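Local coordinates for chymotrypsin-like serine protease (Equine arteritis virus, PDB 1MBM), which probably cleaves viral polyprotein as a chymotrypsin-like serine endopeptidase, with two beta-barrels joined to an alpha/beta C-terminal extension, at residues A[17-20]-A[25-28]; A[50-55]-A[61-66]; A[41-46]-A[68-73]; A[27-32]-A[75-80]; A[87-92]-A[107-112]. All coordinates share one frame; numbering follows the deposited sequence.

Contact 1: residues A[17-20]-A[25-28]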
# COMPACT_ATOMS: atom_id res chain seq x y z
N GLY A 17 -0.77 9.47 3.88
CA GLY A 17 -0.95 9.89 2.50
C GLY A 17 0.36 9.97 1.74
O GLY A 17 1.44 9.83 2.31
N SER A 18 0.26 10.19 0.44
CA SER A 18 1.44 10.36 -0.39
C SER A 18 1.19 11.48 -1.39
O SER A 18 0.06 11.73 -1.78
CB SER A 18 1.86 9.06 -1.06
OG SER A 18 0.86 8.57 -1.93
N VAL A 19 2.26 12.17 -1.78
CA VAL A 19 2.16 13.34 -2.66
C VAL A 19 2.96 13.12 -3.95
O VAL A 19 4.07 12.63 -3.91
CB VAL A 19 2.67 14.61 -1.94
CG1 VAL A 19 2.43 15.83 -2.78
CG2 VAL A 19 1.96 14.77 -0.59
N TRP A 20 2.38 13.51 -5.08
CA TRP A 20 2.98 13.22 -6.38
C TRP A 20 2.75 14.33 -7.39
O TRP A 20 1.95 15.22 -7.17
CB TRP A 20 2.37 11.94 -6.96
CG TRP A 20 2.27 10.81 -5.99
CD1 TRP A 20 1.30 10.62 -5.03
CD2 TRP A 20 3.16 9.70 -5.88
NE1 TRP A 20 1.55 9.47 -4.33
CE2 TRP A 20 2.69 8.88 -4.84
CE3 TRP A 20 4.32 9.31 -6.56
CZ2 TRP A 20 3.34 7.71 -4.45
CZ3 TRP A 20 4.96 8.14 -6.18
CH2 TRP A 20 4.47 7.35 -5.13
N GLU A 25 -0.12 19.22 -12.08
CA GLU A 25 -0.91 19.26 -10.87
C GLU A 25 -0.21 18.44 -9.80
O GLU A 25 0.64 17.59 -10.11
CB GLU A 25 -2.36 18.79 -11.11
CG GLU A 25 -2.58 17.29 -11.07
CD GLU A 25 -3.86 16.87 -11.77
OE1 GLU A 25 -4.86 17.62 -11.70
OE2 GLU A 25 -3.86 15.78 -12.40
N VAL A 26 -0.51 18.75 -8.54
CA VAL A 26 0.05 18.02 -7.41
C VAL A 26 -1.04 17.09 -6.92
O VAL A 26 -2.16 17.52 -6.65
CB VAL A 26 0.52 18.99 -6.32
CG1 VAL A 26 0.83 18.25 -5.02
CG2 VAL A 26 1.74 19.77 -6.80
N VAL A 27 -0.73 15.80 -6.85
CA VAL A 27 -1.72 14.79 -6.50
C VAL A 27 -1.48 14.19 -5.12
O VAL A 27 -0.35 13.82 -4.78
CB VAL A 27 -1.72 13.64 -7.54
CG1 VAL A 27 -2.83 12.64 -7.24
CG2 VAL A 27 -1.86 14.20 -8.94
N VAL A 28 -2.54 14.09 -4.34
CA VAL A 28 -2.45 13.53 -3.00
C VAL A 28 -3.34 12.28 -2.88
O VAL A 28 -4.54 12.37 -3.05
CB VAL A 28 -2.87 14.59 -1.94
CG1 VAL A 28 -2.85 14.00 -0.51
CG2 VAL A 28 -1.99 15.84 -2.04
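Trp-20 and Val-27 face each other as an antiparallel hydrogen-bonded pair in the beta hairpin of strands 14-22 and 25-31, part of the N-terminal barrel of this chymotrypsin-like fold. The bond from Val-27 N to Trp-20 O measures 2.8 Å and is nearly straight, with 170° at the hydrogen. Its return partner, Trp-20 N to Val-27 O, has the same length but is more bent, at 143°. Both carbonyl oxygens are also approached by a CA-H: Val-27 O by that of Val-19 and Trp-20 O by that of Val-26. The next pair, Val-19 with Val-28, is non-hydrogen-bonded, and its CA atoms stand only 4.6 Å apart. Here the side chains occupy the sheet face opposite to that of Trp-20 and Val-27, and turn to Leu-43 on strand 40-45. Val-19 CG1, placed anti to its own N (chi1 -173°), reaches diagonally to 3.7 Å from Val-26 CG1, while the directly paired Val-19 CG2 and Val-28 CG2 are looser, at 4.3 Å. On the other face the CB atoms of Trp-20 and Val-27 are 4.5 Å apart, and the indole presents its edge to Val-27 O, the nearest ring atom being CD1 at 3.6 Å. Rotation of that indole is restrained within its own strand, because Trp-20 NE1 donates to Ser-18 OG at 2.7 Å, slightly tilted from the ring plane.

Contact 2: residues A[50-55]-A[61-66]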
# COMPACT_ATOMS: atom_id res chain seq x y z
N LEU A 50 -2.31 21.40 4.78
CA LEU A 50 -3.25 21.78 3.73
C LEU A 50 -4.51 20.93 3.81
O LEU A 50 -4.45 19.71 3.93
CB LEU A 50 -2.57 21.55 2.36
CG LEU A 50 -3.23 21.99 1.05
CD1 LEU A 50 -3.60 23.47 1.08
CD2 LEU A 50 -2.31 21.71 -0.13
N THR A 51 -5.67 21.59 3.76
CA THR A 51 -6.94 20.87 3.77
C THR A 51 -7.32 20.60 2.32
O THR A 51 -7.22 21.47 1.47
CB THR A 51 -8.00 21.70 4.49
OG1 THR A 51 -7.58 21.93 5.84
CG2 THR A 51 -9.26 20.88 4.68
N LEU A 52 -7.75 19.37 2.04
CA LEU A 52 -8.08 18.96 0.68
C LEU A 52 -9.44 18.26 0.55
O LEU A 52 -9.94 17.69 1.50
CB LEU A 52 -7.01 17.99 0.19
CG LEU A 52 -5.58 18.49 0.32
CD1 LEU A 52 -4.61 17.33 0.48
CD2 LEU A 52 -5.23 19.32 -0.87
N THR A 53 -9.99 18.30 -0.66
CA THR A 53 -11.23 17.59 -1.02
C THR A 53 -10.84 16.41 -1.92
O THR A 53 -10.00 16.57 -2.81
CB THR A 53 -12.20 18.55 -1.74
OG1 THR A 53 -12.89 19.35 -0.77
CG2 THR A 53 -13.34 17.80 -2.41
N PHE A 54 -11.46 15.25 -1.70
CA PHE A 54 -11.05 14.03 -2.40
C PHE A 54 -12.12 13.39 -3.28
O PHE A 54 -13.28 13.26 -2.89
CB PHE A 54 -10.63 12.97 -1.37
CG PHE A 54 -9.36 13.31 -0.63
CD1 PHE A 54 -9.38 14.20 0.44
CD2 PHE A 54 -8.16 12.73 -1.00
CE1 PHE A 54 -8.21 14.51 1.13
CE2 PHE A 54 -6.99 13.04 -0.32
CZ PHE A 54 -7.02 13.94 0.75
N LYS A 55 -11.72 12.97 -4.48
CA LYS A 55 -12.61 12.17 -5.29
C LYS A 55 -12.32 10.71 -4.93
O LYS A 55 -11.16 10.33 -4.73
CB LYS A 55 -12.40 12.43 -6.78
CG LYS A 55 -12.43 13.92 -7.13
CD LYS A 55 -13.05 14.19 -8.49
CE LYS A 55 -12.37 13.39 -9.60
NZ LYS A 55 -13.08 13.56 -10.90
N ALA A 61 -8.73 7.15 -2.50
CA ALA A 61 -9.07 8.58 -2.48
C ALA A 61 -7.97 9.46 -3.08
O ALA A 61 -6.81 9.35 -2.70
CB ALA A 61 -9.39 9.03 -1.06
N GLU A 62 -8.34 10.34 -3.99
CA GLU A 62 -7.36 11.20 -4.65
C GLU A 62 -7.78 12.66 -4.62
O GLU A 62 -8.91 13.01 -5.00
CB GLU A 62 -7.18 10.75 -6.11
CG GLU A 62 -6.44 11.74 -7.00
CD GLU A 62 -6.40 11.28 -8.46
OE1 GLU A 62 -5.84 10.20 -8.73
OE2 GLU A 62 -6.93 11.98 -9.33
N ALA A 63 -6.85 13.52 -4.20
CA ALA A 63 -7.05 14.97 -4.23
C ALA A 63 -6.03 15.59 -5.16
O ALA A 63 -4.94 15.04 -5.36
CB ALA A 63 -6.89 15.57 -2.84
N VAL A 64 -6.37 16.75 -5.72
CA VAL A 64 -5.43 17.49 -6.55
C VAL A 64 -5.28 18.90 -5.99
O VAL A 64 -6.21 19.46 -5.40
CB VAL A 64 -5.83 17.54 -8.04
CG1 VAL A 64 -5.88 16.14 -8.63
CG2 VAL A 64 -7.15 18.27 -8.25
N THR A 65 -4.08 19.45 -6.13
CA THR A 65 -3.79 20.81 -5.72
C THR A 65 -2.67 21.30 -6.63
O THR A 65 -2.41 20.68 -7.65
CB THR A 65 -3.46 20.91 -4.19
OG1 THR A 65 -3.04 22.24 -3.87
CG2 THR A 65 -2.27 20.07 -3.79
N THR A 66 -2.06 22.43 -6.30
CA THR A 66 -1.02 22.98 -7.17
C THR A 66 0.30 23.14 -6.44
O THR A 66 0.37 23.02 -5.20
CB THR A 66 -1.45 24.34 -7.76
OG1 THR A 66 -1.84 25.22 -6.71
CG2 THR A 66 -2.71 24.21 -8.62
O HOH W 1 -9.02 17.90 -4.86
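Ala-63 and Phe-54 form the close-packed part of this contact. The methyl carbon Ala-63 CB sits over one face of the Phe-54 ring, 3.7 Å from its centroid and 19° off the normal, which meets the geometry of a CH-pi contact. The same methyl touches Thr-53 O at 3.3 Å and Leu-52 CB at 3.9 Å, so it is wedged between backbone, leucine and ring. Phe-54 CD2 extends this packing to Ala-61 CB. Beside the ring, Lys-55 and Glu-62 make the antiparallel hydrogen-bonded pair of the hairpin: Lys-55 N reaches Glu-62 O, while Glu-62 N meets Lys-55 O in the straighter bond, 173° at the hydrogen. Their side chains lie on the same, solvent-facing side of the sheet, where the end of Lys-55 leads away and Glu-62 OE2 is engaged by Arg-22 in a salt bridge.

Farther along, the strands diverge; the axes of 50-53 and 61-65 make an angle of 119°. There a water replaces direct pairing, donating to Thr-53 O at 2.6 Å and accepting from Val-64 N at 3.0 Å. Beyond it contact is sparse: Leu-50 CD2 and Thr-65 OG1 meet tip to tip at 3.8 Å, and the Leu-52 side chain crosses that of Thr-65 at roughly a right angle. Within the barrel, strand 60-65 lies between 25-31 and 48-57, strand 40-45 is the next neighbour of 48-57 round the barrel, and helix 32-35 touches the packed end through Val-35 on Phe-54 and Ser-32 on Ala-61.

Contact 3: residues A[41-46]-A[68-73]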
# COMPACT_ATOMS: atom_id res chain seq x y z
N ALA A 41 -10.25 16.49 4.23
CA ALA A 41 -9.21 16.01 5.13
C ALA A 41 -7.94 16.86 5.04
O ALA A 41 -7.63 17.45 4.01
CB ALA A 41 -8.89 14.56 4.86
N THR A 42 -7.19 16.89 6.13
CA THR A 42 -6.00 17.71 6.18
C THR A 42 -4.73 16.86 6.08
O THR A 42 -4.57 15.89 6.81
CB THR A 42 -5.99 18.55 7.47
OG1 THR A 42 -7.10 19.48 7.46
CG2 THR A 42 -4.77 19.46 7.48
N LEU A 43 -3.86 17.24 5.15
CA LEU A 43 -2.58 16.58 4.93
C LEU A 43 -1.48 17.35 5.68
O LEU A 43 -1.44 18.57 5.65
CB LEU A 43 -2.23 16.57 3.44
CG LEU A 43 -0.78 16.25 3.06
CD1 LEU A 43 -0.47 14.79 3.36
CD2 LEU A 43 -0.53 16.56 1.59
N LYS A 44 -0.61 16.61 6.35
CA LYS A 44 0.53 17.21 7.02
C LYS A 44 1.77 16.56 6.42
O LYS A 44 1.94 15.35 6.52
CB LYS A 44 0.47 16.93 8.51
CG LYS A 44 1.67 17.46 9.29
CD LYS A 44 1.63 16.97 10.73
CE LYS A 44 3.02 16.85 11.31
NZ LYS A 44 3.01 16.19 12.64
N ILE A 45 2.62 17.37 5.79
CA ILE A 45 3.88 16.90 5.22
C ILE A 45 4.93 18.02 5.26
O ILE A 45 4.65 19.15 4.87
CB ILE A 45 3.68 16.32 3.79
CG1 ILE A 45 4.97 15.69 3.27
CG2 ILE A 45 3.13 17.37 2.84
CD1 ILE A 45 4.78 14.93 1.98
N GLY A 46 6.12 17.71 5.75
CA GLY A 46 7.14 18.73 5.95
C GLY A 46 6.57 19.76 6.91
O GLY A 46 6.02 19.41 7.95
N SER A 68 1.90 25.87 -6.00
CA SER A 68 1.86 27.06 -5.15
C SER A 68 1.19 26.80 -3.80
O SER A 68 1.34 27.57 -2.86
CB SER A 68 1.17 28.22 -5.88
OG SER A 68 -0.08 27.81 -6.41
N GLU A 69 0.43 25.71 -3.71
CA GLU A 69 -0.25 25.35 -2.47
C GLU A 69 0.54 24.32 -1.69
O GLU A 69 0.50 24.29 -0.46
CB GLU A 69 -1.63 24.80 -2.79
CG GLU A 69 -2.60 25.85 -3.31
CD GLU A 69 -2.71 27.02 -2.35
OE1 GLU A 69 -2.98 26.78 -1.15
OE2 GLU A 69 -2.53 28.17 -2.79
N LEU A 70 1.23 23.45 -2.42
CA LEU A 70 2.02 22.37 -1.84
C LEU A 70 3.30 22.20 -2.65
O LEU A 70 3.40 21.29 -3.46
CB LEU A 70 1.20 21.08 -1.88
CG LEU A 70 1.61 19.81 -1.13
CD1 LEU A 70 1.88 20.10 0.33
CD2 LEU A 70 0.50 18.75 -1.26
N PRO A 71 4.27 23.10 -2.45
CA PRO A 71 5.53 23.06 -3.20
C PRO A 71 6.44 21.91 -2.81
O PRO A 71 6.44 21.45 -1.67
CB PRO A 71 6.20 24.39 -2.82
CG PRO A 71 5.66 24.70 -1.47
CD PRO A 71 4.21 24.27 -1.55
N GLY A 72 7.24 21.47 -3.76
CA GLY A 72 8.18 20.40 -3.51
C GLY A 72 8.45 19.59 -4.76
O GLY A 72 7.69 19.64 -5.72
N ASN A 73 9.55 18.86 -4.75
CA ASN A 73 9.91 18.03 -5.89
C ASN A 73 9.28 16.65 -5.75
O ASN A 73 9.97 15.66 -5.51
CB ASN A 73 11.42 17.92 -6.02
CG ASN A 73 11.85 17.53 -7.41
OD1 ASN A 73 11.16 17.84 -8.39
ND2 ASN A 73 12.98 16.85 -7.51
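Leu-70 points its two methyl branches at two residues of strand 40-45, Leu-43 and Ile-45. Its side chain crosses each of theirs at about a right angle, so that contact is made by single methyl groups and not along the lengths of the chains. The CD2 branch meets Leu-43 CD2 at 3.7 Å, whereas CD1 meets Ile-45 CG2 at 3.9 Å. The reach is long: the nearest CA atoms, of Ile-45 and Leu-70, are 9.1 Å apart, a gap bridged by side chains. With CG anti to the backbone N (chi1 -169°), Leu-70 carries its branches toward the strand. On the strand, Leu-43 and Ile-45 are alternate residues and therefore direct their side chains to the same side, into the N-terminal barrel.

Leu-70 belongs to the loop that follows strand 60-65, and it also touches Val-19, Val-26 and Val-28 of the adjoining hairpin. Its backbone O is bonded by Trp-74 NE1, a polar tie internal to the loop. Across the contact itself no hydrogen bond exists, and the buried surface is a modest 90 Å². The loop thus meets strand 40-45 through dispersion and hydrophobic burial alone, interactions that impose little directional constraint.

Contact 4: residues A[27-32]-A[75-80]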
# COMPACT_ATOMS: atom_id res chain seq x y z
N VAL A 27 -0.73 15.80 -6.85
CA VAL A 27 -1.72 14.79 -6.50
C VAL A 27 -1.48 14.19 -5.12
O VAL A 27 -0.35 13.82 -4.78
CB VAL A 27 -1.72 13.64 -7.54
CG1 VAL A 27 -2.83 12.64 -7.24
CG2 VAL A 27 -1.86 14.20 -8.94
N VAL A 28 -2.54 14.09 -4.34
CA VAL A 28 -2.45 13.53 -3.00
C VAL A 28 -3.34 12.28 -2.88
O VAL A 28 -4.54 12.37 -3.05
CB VAL A 28 -2.87 14.59 -1.94
CG1 VAL A 28 -2.85 14.00 -0.51
CG2 VAL A 28 -1.99 15.84 -2.04
N LEU A 29 -2.75 11.15 -2.55
CA LEU A 29 -3.51 9.90 -2.38
C LEU A 29 -3.61 9.46 -0.92
O LEU A 29 -2.67 9.64 -0.16
CB LEU A 29 -2.85 8.76 -3.14
CG LEU A 29 -2.51 9.01 -4.60
CD1 LEU A 29 -1.80 7.79 -5.19
CD2 LEU A 29 -3.77 9.37 -5.39
N THR A 30 -4.73 8.85 -0.57
CA THR A 30 -4.96 8.30 0.77
C THR A 30 -6.17 7.37 0.67
O THR A 30 -6.64 7.07 -0.45
CB THR A 30 -5.16 9.43 1.85
OG1 THR A 30 -5.18 8.87 3.17
CG2 THR A 30 -6.53 10.12 1.72
N ALA A 31 -6.66 6.89 1.81
CA ALA A 31 -7.81 5.99 1.85
C ALA A 31 -9.10 6.77 2.11
O ALA A 31 -9.12 7.68 2.94
CB ALA A 31 -7.62 4.91 2.91
N SER A 32 -10.17 6.39 1.43
CA SER A 32 -11.47 7.06 1.61
C SER A 32 -11.99 7.03 3.05
O SER A 32 -12.54 8.01 3.53
CB SER A 32 -12.51 6.47 0.66
OG SER A 32 -12.03 6.50 -0.68
N PRO A 75 7.68 13.14 -6.68
CA PRO A 75 7.93 12.16 -7.74
C PRO A 75 6.74 12.05 -8.69
O PRO A 75 5.60 12.27 -8.27
CB PRO A 75 8.12 10.85 -6.96
CG PRO A 75 7.42 11.11 -5.65
CD PRO A 75 7.72 12.54 -5.34
N GLN A 76 7.02 11.75 -9.95
CA GLN A 76 5.97 11.61 -10.95
C GLN A 76 5.03 10.48 -10.58
O GLN A 76 5.47 9.42 -10.14
CB GLN A 76 6.58 11.37 -12.33
CG GLN A 76 5.65 11.72 -13.48
CD GLN A 76 5.55 13.21 -13.71
OE1 GLN A 76 6.41 13.97 -13.25
NE2 GLN A 76 4.52 13.64 -14.43
N LEU A 77 3.73 10.70 -10.75
CA LEU A 77 2.75 9.67 -10.44
C LEU A 77 2.54 8.72 -11.61
O LEU A 77 2.13 9.16 -12.68
CB LEU A 77 1.40 10.30 -10.07
CG LEU A 77 0.27 9.35 -9.68
CD1 LEU A 77 0.68 8.45 -8.53
CD2 LEU A 77 -1.00 10.10 -9.31
N HIS A 78 2.81 7.44 -11.41
CA HIS A 78 2.51 6.41 -12.40
C HIS A 78 1.62 5.36 -11.74
O HIS A 78 1.95 4.86 -10.67
CB HIS A 78 3.78 5.73 -12.93
CG HIS A 78 4.77 6.66 -13.56
ND1 HIS A 78 4.52 7.31 -14.75
CD2 HIS A 78 6.01 7.04 -13.17
CE1 HIS A 78 5.57 8.06 -15.07
NE2 HIS A 78 6.48 7.91 -14.12
N PHE A 79 0.48 5.05 -12.35
CA PHE A 79 -0.34 3.96 -11.86
C PHE A 79 0.04 2.71 -12.65
O PHE A 79 0.36 2.79 -13.84
CB PHE A 79 -1.83 4.27 -12.05
CG PHE A 79 -2.38 5.25 -11.04
CD1 PHE A 79 -1.89 5.28 -9.75
CD2 PHE A 79 -3.39 6.14 -11.39
CE1 PHE A 79 -2.41 6.18 -8.80
CE2 PHE A 79 -3.90 7.04 -10.47
CZ PHE A 79 -3.41 7.06 -9.17
N ALA A 80 0.00 1.55 -12.00
CA ALA A 80 0.29 0.28 -12.68
C ALA A 80 -0.54 -0.85 -12.10
O ALA A 80 -0.89 -0.84 -10.91
CB ALA A 80 1.78 -0.06 -12.62
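Leu-29 N pairs with Ser-18 O in a probable backbone hydrogen bond that ties Leu-29 into the sheet while its side chain turns to Leu-77 and Phe-79. Across the contact itself there is no hydrogen bond; the contact is wholly apolar. Leu-29 CD1 approaches the Phe-79 ring at its edge, in the ring plane, with CE1 the nearest ring atom at 4.0 Å. The two side chains arrive from opposite directions. One face of that same ring is taken by Leu-77 from within the loop, its CG 4.2 Å above the plane and offset toward the rim, so the two leucines meet the ring differently, one at its edge and one over a face.

Leu-77 also branches toward the strand. With CG anti to its backbone N (chi1 -178°), it carries CD2 to 3.8 Å from Val-27 CG1, the two side chains crossing at about a right angle. Its CD1 stands a looser 4.2 Å from Leu-29 CD1. Val-124 of strand 123-132 touches Leu-29, Leu-77 and Phe-79, while Trp-20 borders the two leucines. Since strand 25-31 belongs to the first barrel and strand 123-132 to the second sheet, this cluster marks the interface, crossed by the connecting loop, between the two barrels of a chymotrypsin-like proteinase.

Contact 5: residues A[87-92]-A[107-112]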
# COMPACT_ATOMS: atom_id res chain seq x y z
N ALA A 87 6.12 -5.63 -2.76
CA ALA A 87 5.64 -4.27 -2.92
C ALA A 87 5.99 -3.53 -1.65
O ALA A 87 6.17 -4.13 -0.59
CB ALA A 87 4.13 -4.24 -3.18
N SER A 88 6.12 -2.21 -1.76
CA SER A 88 6.45 -1.40 -0.60
C SER A 88 5.23 -0.63 -0.16
O SER A 88 4.60 0.05 -0.97
CB SER A 88 7.59 -0.42 -0.93
OG SER A 88 8.83 -1.08 -1.18
N TRP A 89 4.88 -0.78 1.11
CA TRP A 89 3.84 -0.01 1.76
C TRP A 89 4.58 1.20 2.33
O TRP A 89 5.39 1.05 3.23
CB TRP A 89 3.22 -0.81 2.93
CG TRP A 89 2.04 -1.67 2.55
CD1 TRP A 89 0.74 -1.49 2.94
CD2 TRP A 89 2.05 -2.85 1.74
NE1 TRP A 89 -0.06 -2.48 2.40
CE2 TRP A 89 0.72 -3.33 1.66
CE3 TRP A 89 3.05 -3.55 1.05
CZ2 TRP A 89 0.37 -4.47 0.95
CZ3 TRP A 89 2.70 -4.69 0.33
CH2 TRP A 89 1.37 -5.13 0.29
N CYS A 90 4.30 2.38 1.78
CA CYS A 90 5.04 3.58 2.15
C CYS A 90 4.42 4.28 3.35
O CYS A 90 3.71 5.27 3.20
CB CYS A 90 5.13 4.54 0.96
SG CYS A 90 5.80 3.77 -0.54
N THR A 91 4.69 3.76 4.55
CA THR A 91 4.10 4.35 5.74
C THR A 91 4.86 5.57 6.21
O THR A 91 5.96 5.87 5.74
CB THR A 91 4.01 3.31 6.89
OG1 THR A 91 5.27 3.21 7.56
CG2 THR A 91 3.77 1.92 6.35
N ALA A 92 4.29 6.28 7.17
CA ALA A 92 4.94 7.46 7.73
C ALA A 92 6.16 7.13 8.60
O ALA A 92 6.87 8.03 9.04
CB ALA A 92 3.95 8.27 8.50
N ALA A 107 1.42 -7.78 4.77
CA ALA A 107 2.28 -6.68 5.19
C ALA A 107 1.97 -6.40 6.65
O ALA A 107 0.83 -6.54 7.08
CB ALA A 107 2.03 -5.43 4.34
N TRP A 108 2.99 -6.02 7.42
CA TRP A 108 2.75 -5.67 8.82
C TRP A 108 2.33 -4.22 8.89
O TRP A 108 3.11 -3.32 8.55
CB TRP A 108 4.01 -5.91 9.66
CG TRP A 108 3.78 -5.68 11.12
CD1 TRP A 108 3.28 -6.58 12.03
CD2 TRP A 108 4.02 -4.47 11.85
NE1 TRP A 108 3.21 -6.00 13.27
CE2 TRP A 108 3.65 -4.71 13.19
CE3 TRP A 108 4.51 -3.21 11.50
CZ2 TRP A 108 3.76 -3.73 14.18
CZ3 TRP A 108 4.62 -2.24 12.49
CH2 TRP A 108 4.25 -2.51 13.81
N THR A 109 1.08 -3.97 9.26
CA THR A 109 0.57 -2.59 9.34
C THR A 109 -0.27 -2.33 10.59
O THR A 109 -0.71 -3.28 11.24
CB THR A 109 -0.32 -2.26 8.12
OG1 THR A 109 -1.39 -3.21 8.04
CG2 THR A 109 0.43 -2.43 6.79
N THR A 110 -0.48 -1.05 10.91
CA THR A 110 -1.39 -0.65 12.00
C THR A 110 -2.47 0.27 11.42
O THR A 110 -2.38 0.70 10.28
CB THR A 110 -0.66 0.12 13.11
OG1 THR A 110 0.02 1.25 12.54
CG2 THR A 110 0.45 -0.73 13.73
N SER A 111 -3.48 0.60 12.23
CA SER A 111 -4.56 1.45 11.73
C SER A 111 -4.07 2.75 11.10
O SER A 111 -4.56 3.15 10.03
CB SER A 111 -5.58 1.76 12.83
OG SER A 111 -6.70 2.38 12.25
N GLY A 112 -3.10 3.39 11.73
CA GLY A 112 -2.52 4.62 11.21
C GLY A 112 -1.90 4.52 9.82
O GLY A 112 -1.68 5.55 9.16
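Trp-89 meets Ala-107 and Thr-109 through its indole. From CB the chain turns to CG, which a chi1 of -90° places on the side away from the carbonyl carbon. From CG the five-membered ring leads to CD1, which meets Thr-109 CG2 at 4.0 Å, the two side chains crossing at a slant. Next round the ring, NE1 lies 4.1 Å from Ala-107 CB. The fusion atoms lie nearest the alanine, with CE2 only 3.6 Å from Ala-107 CB.

Strand 85-91 belongs to the second, C-terminal barrel of the chymotrypsin-like fold, and 107-112 is the loop running from strand 105-106 toward Ser-114, the probable nucleophile. Trp-89 is buried there, touching Val-118 of strand 117-120, and the ring of His-128 also meets it, their planes inclined at about 70°.

Over the six-membered ring Ala-107 CB forms a CH-pi contact, 12° off the normal and almost centred. CE3, CZ2, CZ3 and CH2 all fall between 3.9 and 4.1 Å from this one methyl carbon, the near-equal spacing expected beneath a centred group. At the CE3 edge, on the side of its own strand, Ala-87 O lies in the indole plane, 3.6 Å from CE3.

How the contacts relate
Contacts 1 to 4 all use the first barrel, whereas contact 5 lies in the second. Strand 25-31 links contacts 1, 2 and 4: contacts 1 and 4 share Val-27 and Val-28, and a probable hydrogen bond from Val-28 N to Ala-63 O (2.8 Å) joins it to contact 2. Contact 3 meets contact 1 inside the barrel, with Leu-70 CD2 3.8 Å from Val-26 CG1. Contact 4 faces the second barrel, yet its nearest atoms remain about 8 Å from those of contact 5. The probable triad, Ser-114, His-33 and Asp-59, draws on both halves: segment 27-32 ends just before His-33, Asp-59 lies between the segments of contact 2, and 107-112 ends two residues before Ser-114.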